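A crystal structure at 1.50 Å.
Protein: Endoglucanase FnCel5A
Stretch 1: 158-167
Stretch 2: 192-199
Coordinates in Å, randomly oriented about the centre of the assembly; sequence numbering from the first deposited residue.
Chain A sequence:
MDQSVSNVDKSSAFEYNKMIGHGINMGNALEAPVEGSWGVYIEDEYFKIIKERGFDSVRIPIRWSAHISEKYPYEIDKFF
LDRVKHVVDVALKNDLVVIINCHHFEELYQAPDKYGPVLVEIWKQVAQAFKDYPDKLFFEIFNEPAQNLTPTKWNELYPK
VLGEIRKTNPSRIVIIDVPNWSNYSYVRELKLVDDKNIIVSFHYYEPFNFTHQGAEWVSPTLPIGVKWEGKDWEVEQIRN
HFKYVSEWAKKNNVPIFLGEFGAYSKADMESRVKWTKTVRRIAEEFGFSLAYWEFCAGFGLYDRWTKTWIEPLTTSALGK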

# COMPACT_ATOMS: atom_id res chain seq x y z
N TYR A 158 5.68 -4.92 15.13
CA TYR A 158 4.46 -5.29 14.45
C TYR A 158 3.70 -6.41 15.18
O TYR A 158 2.47 -6.32 15.24
CB TYR A 158 4.65 -5.54 12.93
CG TYR A 158 4.98 -6.96 12.54
CD1 TYR A 158 6.27 -7.32 12.09
CD2 TYR A 158 3.99 -7.95 12.59
CE1 TYR A 158 6.57 -8.62 11.72
CE2 TYR A 158 4.28 -9.27 12.22
CZ TYR A 158 5.57 -9.59 11.80
OH TYR A 158 5.82 -10.90 11.42
N PRO A 159 4.41 -7.43 15.78
CA PRO A 159 3.60 -8.42 16.53
C PRO A 159 2.89 -7.83 17.73
O PRO A 159 1.83 -8.36 18.07
CB PRO A 159 4.63 -9.50 16.96
CG PRO A 159 5.78 -9.33 15.95
CD PRO A 159 5.84 -7.81 15.81
N LYS A 160 3.43 -6.77 18.35
CA LYS A 160 2.69 -6.16 19.47
C LYS A 160 1.42 -5.51 18.94
O LYS A 160 0.32 -5.65 19.54
CB LYS A 160 3.55 -5.13 20.17
CG LYS A 160 4.81 -5.77 20.76
CD LYS A 160 5.68 -4.74 21.46
CE LYS A 160 6.95 -5.42 21.97
NZ LYS A 160 7.94 -4.40 22.43
N VAL A 161 1.55 -4.88 17.77
CA VAL A 161 0.37 -4.23 17.19
C VAL A 161 -0.64 -5.31 16.83
O VAL A 161 -1.84 -5.21 17.15
CB VAL A 161 0.73 -3.37 15.96
CG1 VAL A 161 -0.55 -2.75 15.47
CG2 VAL A 161 1.70 -2.28 16.37
N LEU A 162 -0.15 -6.36 16.16
CA LEU A 162 -1.00 -7.48 15.72
C LEU A 162 -1.76 -8.09 16.91
O LEU A 162 -2.96 -8.37 16.81
CB LEU A 162 -0.15 -8.56 15.07
CG LEU A 162 -0.90 -9.76 14.45
CD1 LEU A 162 -1.92 -9.28 13.39
CD2 LEU A 162 0.14 -10.69 13.84
N GLY A 163 -1.07 -8.24 18.05
CA GLY A 163 -1.70 -8.73 19.28
C GLY A 163 -2.91 -7.91 19.69
O GLY A 163 -3.99 -8.47 20.05
N GLU A 164 -2.79 -6.58 19.63
CA GLU A 164 -3.93 -5.72 19.97
C GLU A 164 -5.03 -5.81 18.92
O GLU A 164 -6.22 -5.84 19.25
CB GLU A 164 -3.47 -4.27 20.12
CG GLU A 164 -2.70 -4.06 21.43
CD GLU A 164 -3.57 -4.28 22.66
OE1 GLU A 164 -4.79 -4.06 22.61
OE2 GLU A 164 -3.01 -4.69 23.69
N ILE A 165 -4.65 -5.86 17.65
CA ILE A 165 -5.67 -6.05 16.61
C ILE A 165 -6.45 -7.34 16.84
O ILE A 165 -7.70 -7.35 16.73
CB ILE A 165 -5.02 -6.05 15.19
CG1 ILE A 165 -4.45 -4.65 14.85
CG2 ILE A 165 -6.01 -6.58 14.10
CD1 ILE A 165 -3.57 -4.59 13.56
N ARG A 166 -5.73 -8.42 17.12
CA ARG A 166 -6.35 -9.75 17.21
C ARG A 166 -7.33 -9.91 18.37
O ARG A 166 -8.15 -10.83 18.34
CB ARG A 166 -5.26 -10.83 17.20
CG ARG A 166 -4.62 -10.97 15.86
CD ARG A 166 -5.33 -11.95 15.01
NE ARG A 166 -4.72 -12.04 13.67
CZ ARG A 166 -5.21 -11.50 12.56
NH1 ARG A 166 -6.32 -10.80 12.54
NH2 ARG A 166 -4.55 -11.68 11.45
N LYS A 167 -7.25 -9.02 19.36
CA LYS A 167 -8.13 -9.07 20.53
C LYS A 167 -9.59 -8.86 20.10
O LYS A 167 -10.50 -9.51 20.62
CB LYS A 167 -7.73 -8.01 21.57
CG LYS A 167 -6.52 -8.40 22.39
CD LYS A 167 -6.21 -7.38 23.46
CE LYS A 167 -4.96 -7.77 24.21
NZ LYS A 167 -4.66 -6.70 25.21
N LEU A 192 8.42 -13.58 10.35
CA LEU A 192 6.97 -13.76 10.41
C LEU A 192 6.52 -14.21 11.81
O LEU A 192 7.35 -14.33 12.73
CB LEU A 192 6.48 -14.67 9.26
CG LEU A 192 6.72 -14.09 7.87
CD1 LEU A 192 6.23 -15.04 6.80
CD2 LEU A 192 5.93 -12.76 7.76
N VAL A 193 5.24 -14.34 12.01
CA VAL A 193 4.69 -14.89 13.25
C VAL A 193 3.72 -15.98 12.82
O VAL A 193 3.39 -16.09 11.64
CB VAL A 193 3.96 -13.81 14.06
CG1 VAL A 193 4.99 -12.77 14.58
CG2 VAL A 193 2.90 -13.17 13.24
N ASP A 194 3.32 -16.81 13.76
CA ASP A 194 2.43 -17.91 13.44
C ASP A 194 1.02 -17.39 13.41
O ASP A 194 0.29 -17.51 14.41
CB ASP A 194 2.56 -19.00 14.51
CG ASP A 194 1.91 -20.32 14.06
OD1 ASP A 194 1.49 -20.46 12.88
OD2 ASP A 194 1.83 -21.22 14.90
N ASP A 195 0.62 -16.81 12.29
CA ASP A 195 -0.73 -16.27 12.15
C ASP A 195 -1.10 -16.62 10.73
O ASP A 195 -0.35 -16.28 9.78
CB ASP A 195 -0.71 -14.74 12.37
CG ASP A 195 -2.13 -14.11 12.43
OD1 ASP A 195 -2.90 -14.21 11.47
OD2 ASP A 195 -2.49 -13.52 13.46
N LYS A 196 -2.27 -17.24 10.59
CA LYS A 196 -2.79 -17.68 9.29
C LYS A 196 -3.54 -16.64 8.49
O LYS A 196 -3.97 -16.93 7.37
CB LYS A 196 -3.68 -18.93 9.44
CG LYS A 196 -2.98 -20.18 9.99
CD LYS A 196 -1.47 -20.22 9.67
CE LYS A 196 -0.87 -21.55 10.08
NZ LYS A 196 -1.51 -22.65 9.30
N ASN A 197 -3.69 -15.44 9.04
CA ASN A 197 -4.42 -14.43 8.32
C ASN A 197 -3.55 -13.21 8.10
O ASN A 197 -4.01 -12.08 8.30
CB ASN A 197 -5.73 -14.09 9.06
CG ASN A 197 -6.72 -15.23 8.99
OD1 ASN A 197 -7.02 -15.87 9.99
ND2 ASN A 197 -7.22 -15.50 7.78
N ILE A 198 -2.28 -13.43 7.69
CA ILE A 198 -1.42 -12.31 7.30
C ILE A 198 -1.05 -12.39 5.80
O ILE A 198 -1.02 -13.48 5.21
CB ILE A 198 -0.14 -12.17 8.18
CG1 ILE A 198 0.69 -13.45 8.18
CG2 ILE A 198 -0.55 -11.76 9.61
CD1 ILE A 198 2.20 -13.19 8.70
N ILE A 199 -0.74 -11.22 5.23
CA ILE A 199 -0.20 -11.13 3.88
C ILE A 199 1.02 -10.23 3.96
O ILE A 199 0.99 -9.22 4.68
CB ILE A 199 -1.26 -10.47 2.95
CG1 ILE A 199 -2.46 -11.44 2.81
CG2 ILE A 199 -0.72 -10.15 1.55
CD1 ILE A 199 -3.65 -10.85 2.05

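Residues 158-167 lie within a longer helix, whereas 192-197 run as an irregular segment that enters a β-strand at I198 and I199. The backbones stay well apart: CA of P159 is 7.3 Å from CA of V193, and CA of L162 is 9.5 Å from CA of D195. At such separations the contact, which buries 334 Å² over both sides, must be made largely by side chains, and no backbone-to-backbone hydrogen bond crosses it.

The polar centre is the pairing of R166 with D195. R166 NE donates to D195 OD2 at 2.7 Å with an N-H...O angle of 176°, close to ideal, while R166 NH2 donates to D195 OD1 at 3.0 Å and 144°. Two donors of one guanidinium thus meet both carboxylate oxygens, a bidentate salt bridge in which charge attraction reinforces directional bonding. OD2 lies near the guanidinium plane, where the N-H bonds point. R166 NH2 also reaches the carbonyl O of N197 at 3.2 Å, but the angle of 122° makes this bond weak. The remaining nitrogen, NH1, is hydrogen-bonded to a residue just beyond the stretches, and NH2 has a further partner elsewhere in the structure, so every guanidinium nitrogen is engaged.

D195 is held from its own side as well. D195 OD1 accepts from the backbone N of N197 at 2.8 Å and 157°, so this oxygen serves the loop and the helix at once. The backbone bond fastens the carboxylate to the turn that also offers the N197 carbonyl to R166.

An apolar patch adjoins this network. L162 CD2 lies 3.8 Å from V193 CG2 and 4.4 Å from I198 CG2, and it also sits 3.9 Å from D195 OD2, bringing a methyl group alongside the salt bridge. V193 extends the patch along the helix: V193 CG1 is 3.8 Å from P159 CG, and V193 CG2 is 4.3 Å from Y158 CE2, oblique to the ring. The 3.8 Å pairs are in van der Waals contact and the others slightly looser, and the CA-to-CB bonds of P159, L162, V193 and I198 all point toward the opposing stretch.

Y158 approaches differently. Its CA-to-CB bond points sideways, but the ring carries Y158 OH to 3.2 Å from L192 CA and 3.5 Å from V193 N. Neither approach is a hydrogen bond; OH is satisfied by a residue just outside the stretches.

Within the helix, P159 has no amide hydrogen to give the preceding turn, and the helix kinks there.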